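Local coordinates for heme-binding protein HutZ (Vibrio cholerae, PDB 3TGV) that binds and stores heme and very probably degrades it to biliverdin beta and delta with release of iron, as a HugZ/HutZ-family heme oxygenase, at the interface of chains A and B. Numbering follows the deposited sequence. Chains: chain A/B, Heme-binding protein HutZ.

Contact 1: the interface of chains A and B. Residues chain A 65, 67, 76-79, 81; chain B 16, 18, 31-32.
B:Tyr32, on strand 28-38, pushes its phenol into chain A and is gripped at its tip by the 3-10 turn 76-78 and the residue after it. The hydroxyl OH donates to the carbonyl O of A:Leu76 at 2.7 Å, tilted out of the carbonyl plane. It accepts the backbone N-H of A:Arg79 at 2.9 Å in a nearly straight bond, 173° at the hydrogen. Donating to one partner and accepting from the other should fix the rotation of the hydroxyl. A:Arg79 then lays its aliphatic part over one ring face, with CD 3.5 Å from CE2 of B:Tyr32, displaced toward the rim. Its bend at chi3 (74°) turns the guanidinium past the ring, at 75° to the ring plane, toward strand 16-22 of chain B. There NH1 of A:Arg79 meets the hydroxyl OG1 of B:Thr16 at 3.0 Å, close enough for a hydrogen bond, and gives a longer one to the amide OE1 of B:Gln18 at 3.3 Å, in the amide plane and on a lone pair. Phenol and arginine thus form a polar, directional part of the subunit interface, tethering strand 28-38 of chain B to segment 76-81 of chain A. The methyl CD1 of A:Ile67 lies over the centre of one face of the A:Arg79 guanidinium and touches CD1 of B:Tyr32 at 3.7 Å. At the ring edge, NH1 of A:Arg81 lies in the ring plane, 3.7 Å from CE1 of B:Tyr32, while donating to the carbonyl O of A:Arg79 at 2.9 Å.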
# COMPACT_ATOMS: atom_id res chain seq x y z
N MET A 65 -3.18 -5.44 -2.23
CA MET A 65 -4.29 -4.86 -1.48
C MET A 65 -5.09 -3.86 -2.32
O MET A 65 -4.52 -3.00 -3.00
CB MET A 65 -3.80 -4.19 -0.19
CG MET A 65 -4.89 -3.49 0.59
SD MET A 65 -4.35 -2.90 2.21
CE MET A 65 -3.09 -1.73 1.71
N ILE A 67 -8.00 -1.09 -1.63
CA ILE A 67 -8.45 -0.39 -0.43
C ILE A 67 -9.22 0.91 -0.70
O ILE A 67 -8.91 1.64 -1.65
CB ILE A 67 -7.26 -0.10 0.52
CG1 ILE A 67 -7.75 0.49 1.84
CG2 ILE A 67 -6.21 0.80 -0.17
CD1 ILE A 67 -6.74 0.39 2.96
N LEU A 76 -11.12 5.26 10.08
CA LEU A 76 -9.73 5.20 9.62
C LEU A 76 -9.00 3.93 10.06
O LEU A 76 -8.16 3.41 9.33
CB LEU A 76 -8.94 6.44 10.06
CG LEU A 76 -9.12 7.62 9.11
CD1 LEU A 76 -8.27 8.78 9.59
CD2 LEU A 76 -8.75 7.22 7.68
N PHE A 77 -9.33 3.42 11.24
CA PHE A 77 -8.73 2.17 11.71
C PHE A 77 -9.36 0.92 11.11
O PHE A 77 -8.96 -0.20 11.41
CB PHE A 77 -8.71 2.12 13.24
CG PHE A 77 -7.62 2.94 13.85
CD1 PHE A 77 -7.76 4.31 13.99
CD2 PHE A 77 -6.43 2.34 14.24
CE1 PHE A 77 -6.73 5.06 14.52
CE2 PHE A 77 -5.41 3.08 14.79
CZ PHE A 77 -5.56 4.45 14.93
N ALA A 78 -10.35 1.11 10.24
CA ALA A 78 -11.02 0.01 9.57
C ALA A 78 -11.37 0.40 8.13
O ALA A 78 -12.54 0.48 7.76
CB ALA A 78 -12.29 -0.39 10.34
N ARG A 79 -10.35 0.66 7.33
CA ARG A 79 -10.57 0.94 5.92
C ARG A 79 -11.05 -0.33 5.21
O ARG A 79 -10.47 -1.41 5.35
CB ARG A 79 -9.30 1.52 5.26
CG ARG A 79 -8.97 2.95 5.72
CD ARG A 79 -7.61 3.42 5.21
NE ARG A 79 -7.62 3.73 3.79
CZ ARG A 79 -6.53 3.99 3.07
NH1 ARG A 79 -5.32 3.99 3.62
NH2 ARG A 79 -6.66 4.26 1.78
N ARG A 81 -11.37 -3.08 2.71
CA ARG A 81 -10.27 -3.59 1.88
C ARG A 81 -10.35 -5.07 1.56
O ARG A 81 -11.01 -5.84 2.28
CB ARG A 81 -8.94 -3.29 2.57
CG ARG A 81 -8.73 -4.02 3.90
CD ARG A 81 -7.59 -3.39 4.69
NE ARG A 81 -7.30 -4.12 5.92
CZ ARG A 81 -7.86 -3.87 7.10
NH1 ARG A 81 -8.75 -2.89 7.22
NH2 ARG A 81 -7.54 -4.59 8.16
N THR B 16 -2.71 7.97 7.12
CA THR B 16 -2.21 6.60 7.15
C THR B 16 -0.97 6.35 6.28
O THR B 16 -0.67 7.10 5.33
CB THR B 16 -3.29 5.59 6.73
OG1 THR B 16 -3.50 5.69 5.32
CG2 THR B 16 -4.61 5.86 7.46
N GLN B 18 0.96 3.28 4.00
CA GLN B 18 0.85 1.97 3.38
C GLN B 18 2.19 1.30 3.59
O GLN B 18 3.24 1.91 3.37
CB GLN B 18 0.52 2.10 1.90
CG GLN B 18 -0.32 3.34 1.55
CD GLN B 18 -1.71 3.33 2.17
OE1 GLN B 18 -2.25 4.38 2.56
NE2 GLN B 18 -2.31 2.15 2.25
N SER B 31 -0.08 -3.80 3.77
CA SER B 31 -1.04 -3.43 4.81
C SER B 31 -1.04 -1.91 4.91
O SER B 31 -0.38 -1.24 4.13
CB SER B 31 -0.60 -4.02 6.15
OG SER B 31 0.65 -3.46 6.56
N TYR B 32 -1.77 -1.37 5.88
CA TYR B 32 -1.75 0.07 6.12
C TYR B 32 -1.92 0.30 7.61
O TYR B 32 -2.35 -0.60 8.33
CB TYR B 32 -2.89 0.79 5.39
CG TYR B 32 -4.18 0.82 6.19
CD1 TYR B 32 -5.05 -0.26 6.20
CD2 TYR B 32 -4.51 1.93 6.96
CE1 TYR B 32 -6.22 -0.24 6.96
CE2 TYR B 32 -5.68 1.96 7.71
CZ TYR B 32 -6.53 0.88 7.70
OH TYR B 32 -7.68 0.91 8.44

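Contact 2: the interface of chains A and B. Residues chain A 19-21, 28-30; chain B 19-21, 28-30.
A:Ala20 and B:Ala20 meet methyl to methyl, their CB atoms 3.5 Å apart, where the 16-22 strands of the two chains face each other about the two-fold axis. Each methyl points away from its own strand and into the partner, beside that chain's strand 28-38. CB of B:Ala20 comes within 3.5 Å of CB of A:Val30, and in the twin contact CB of A:Ala20 is 3.6 Å from CB of B:Val30. The same methyl also rests on the backbone of the residue before the valine: CB of A:Ala20 lies 3.4 Å from the carbonyl O of B:Asn29, a van der Waals contact. Each valine sets CG2 anti to its backbone N, with CG1 at 70° in A:Val30, and this carries CG2 toward the axis. There CG2 of A:Val30 and CG2 of B:Val30 approach to 4.1 Å, the two side chains crossing at about a right angle. Farther along the strands, the proline ring closes the other end of the patch: CB of B:Pro28 sits 3.4 Å from the carbonyl O of A:Ala20, and A:Pro28 does the same to B:Ala20. No hydrogen bond spans the chains in this patch, which is held by van der Waals contact of side chains with each other and with backbone carbonyls. A side chain as short as a methyl probably allows the strands to approach this closely. The repeated fit of alanine, valine and proline makes an apolar seam that helps hold the two subunits together along the axis.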
# COMPACT_ATOMS: atom_id res chain seq x y z
N LEU A 19 0.77 -2.68 -3.72
CA LEU A 19 1.62 -3.86 -3.84
C LEU A 19 2.79 -3.86 -2.86
O LEU A 19 3.44 -2.83 -2.66
CB LEU A 19 2.18 -3.96 -5.26
CG LEU A 19 1.21 -3.70 -6.40
CD1 LEU A 19 1.95 -3.53 -7.73
CD2 LEU A 19 0.17 -4.83 -6.48
N ALA A 20 3.04 -5.01 -2.25
CA ALA A 20 4.27 -5.23 -1.52
C ALA A 20 5.11 -6.25 -2.29
O ALA A 20 4.70 -7.40 -2.46
CB ALA A 20 3.99 -5.71 -0.10
N THR A 21 6.29 -5.83 -2.75
CA THR A 21 7.17 -6.72 -3.50
C THR A 21 8.48 -6.88 -2.73
O THR A 21 8.70 -6.22 -1.72
CB THR A 21 7.45 -6.17 -4.92
OG1 THR A 21 8.03 -4.87 -4.82
CG2 THR A 21 6.15 -6.06 -5.70
N PRO A 28 11.76 -5.44 1.33
CA PRO A 28 10.39 -5.07 0.95
C PRO A 28 10.29 -3.75 0.19
O PRO A 28 11.06 -2.82 0.42
CB PRO A 28 9.70 -4.88 2.30
CG PRO A 28 10.81 -4.41 3.19
CD PRO A 28 12.01 -5.22 2.76
N ASN A 29 9.33 -3.66 -0.71
CA ASN A 29 9.01 -2.38 -1.32
C ASN A 29 7.49 -2.25 -1.43
O ASN A 29 6.81 -3.22 -1.76
CB ASN A 29 9.67 -2.27 -2.69
CG ASN A 29 9.30 -1.01 -3.41
OD1 ASN A 29 8.44 -1.02 -4.30
ND2 ASN A 29 9.95 0.09 -3.05
N VAL A 30 6.95 -1.07 -1.10
CA VAL A 30 5.53 -0.80 -1.29
C VAL A 30 5.34 0.20 -2.43
O VAL A 30 6.14 1.13 -2.61
CB VAL A 30 4.88 -0.28 -0.00
CG1 VAL A 30 5.35 1.11 0.33
CG2 VAL A 30 3.34 -0.32 -0.12
N LEU B 19 2.16 0.05 4.03
CA LEU B 19 3.34 -0.66 4.50
C LEU B 19 3.59 -1.93 3.73
O LEU B 19 2.66 -2.69 3.44
CB LEU B 19 3.16 -1.03 5.99
CG LEU B 19 2.88 0.14 6.94
CD1 LEU B 19 2.55 -0.37 8.34
CD2 LEU B 19 4.06 1.14 6.96
N ALA B 20 4.85 -2.18 3.41
CA ALA B 20 5.29 -3.45 2.88
C ALA B 20 6.25 -4.03 3.90
O ALA B 20 7.30 -3.43 4.17
CB ALA B 20 5.97 -3.28 1.53
N THR B 21 5.87 -5.17 4.46
CA THR B 21 6.65 -5.88 5.47
C THR B 21 7.02 -7.27 4.95
O THR B 21 6.56 -7.68 3.87
CB THR B 21 5.90 -5.96 6.83
OG1 THR B 21 4.67 -6.69 6.67
CG2 THR B 21 5.55 -4.55 7.31
N PRO B 28 6.54 -11.16 1.31
CA PRO B 28 5.96 -9.83 1.44
C PRO B 28 4.54 -9.84 2.00
O PRO B 28 3.78 -10.77 1.78
CB PRO B 28 5.92 -9.33 -0.00
CG PRO B 28 5.83 -10.55 -0.83
CD PRO B 28 6.65 -11.58 -0.10
N ASN B 29 4.21 -8.79 2.74
CA ASN B 29 2.84 -8.49 3.12
C ASN B 29 2.57 -7.02 2.89
O ASN B 29 3.41 -6.18 3.22
CB ASN B 29 2.61 -8.81 4.60
CG ASN B 29 1.18 -8.55 5.02
OD1 ASN B 29 0.90 -7.57 5.72
ND2 ASN B 29 0.27 -9.40 4.57
N VAL B 30 1.40 -6.70 2.34
CA VAL B 30 0.99 -5.31 2.20
C VAL B 30 -0.16 -4.98 3.15
O VAL B 30 -1.08 -5.78 3.35
CB VAL B 30 0.61 -4.94 0.74
CG1 VAL B 30 -0.75 -5.46 0.40
CG2 VAL B 30 0.68 -3.41 0.54

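The C-alpha centres of contact 1 and contact 2 lie about 13 Å apart in one continuous interface. Chain B supplies strands 16-22 and 28-38 to both: B:Thr16 and B:Gln18 in contact 1 run on to B:Ala20 in contact 2, and B:Val30 leads directly into B:Ser31 and B:Tyr32. Contact 2 straddles the two-fold axis; contact 1 recurs with the chains exchanged. Next to the apolar patch, contact 1 and its twin add polar, directional bonds, which would help fix the register of the dimer. Subunits of this pyridoxamine 5'-phosphate oxidase-like split-barrel fold typically dimerise through their barrel strands.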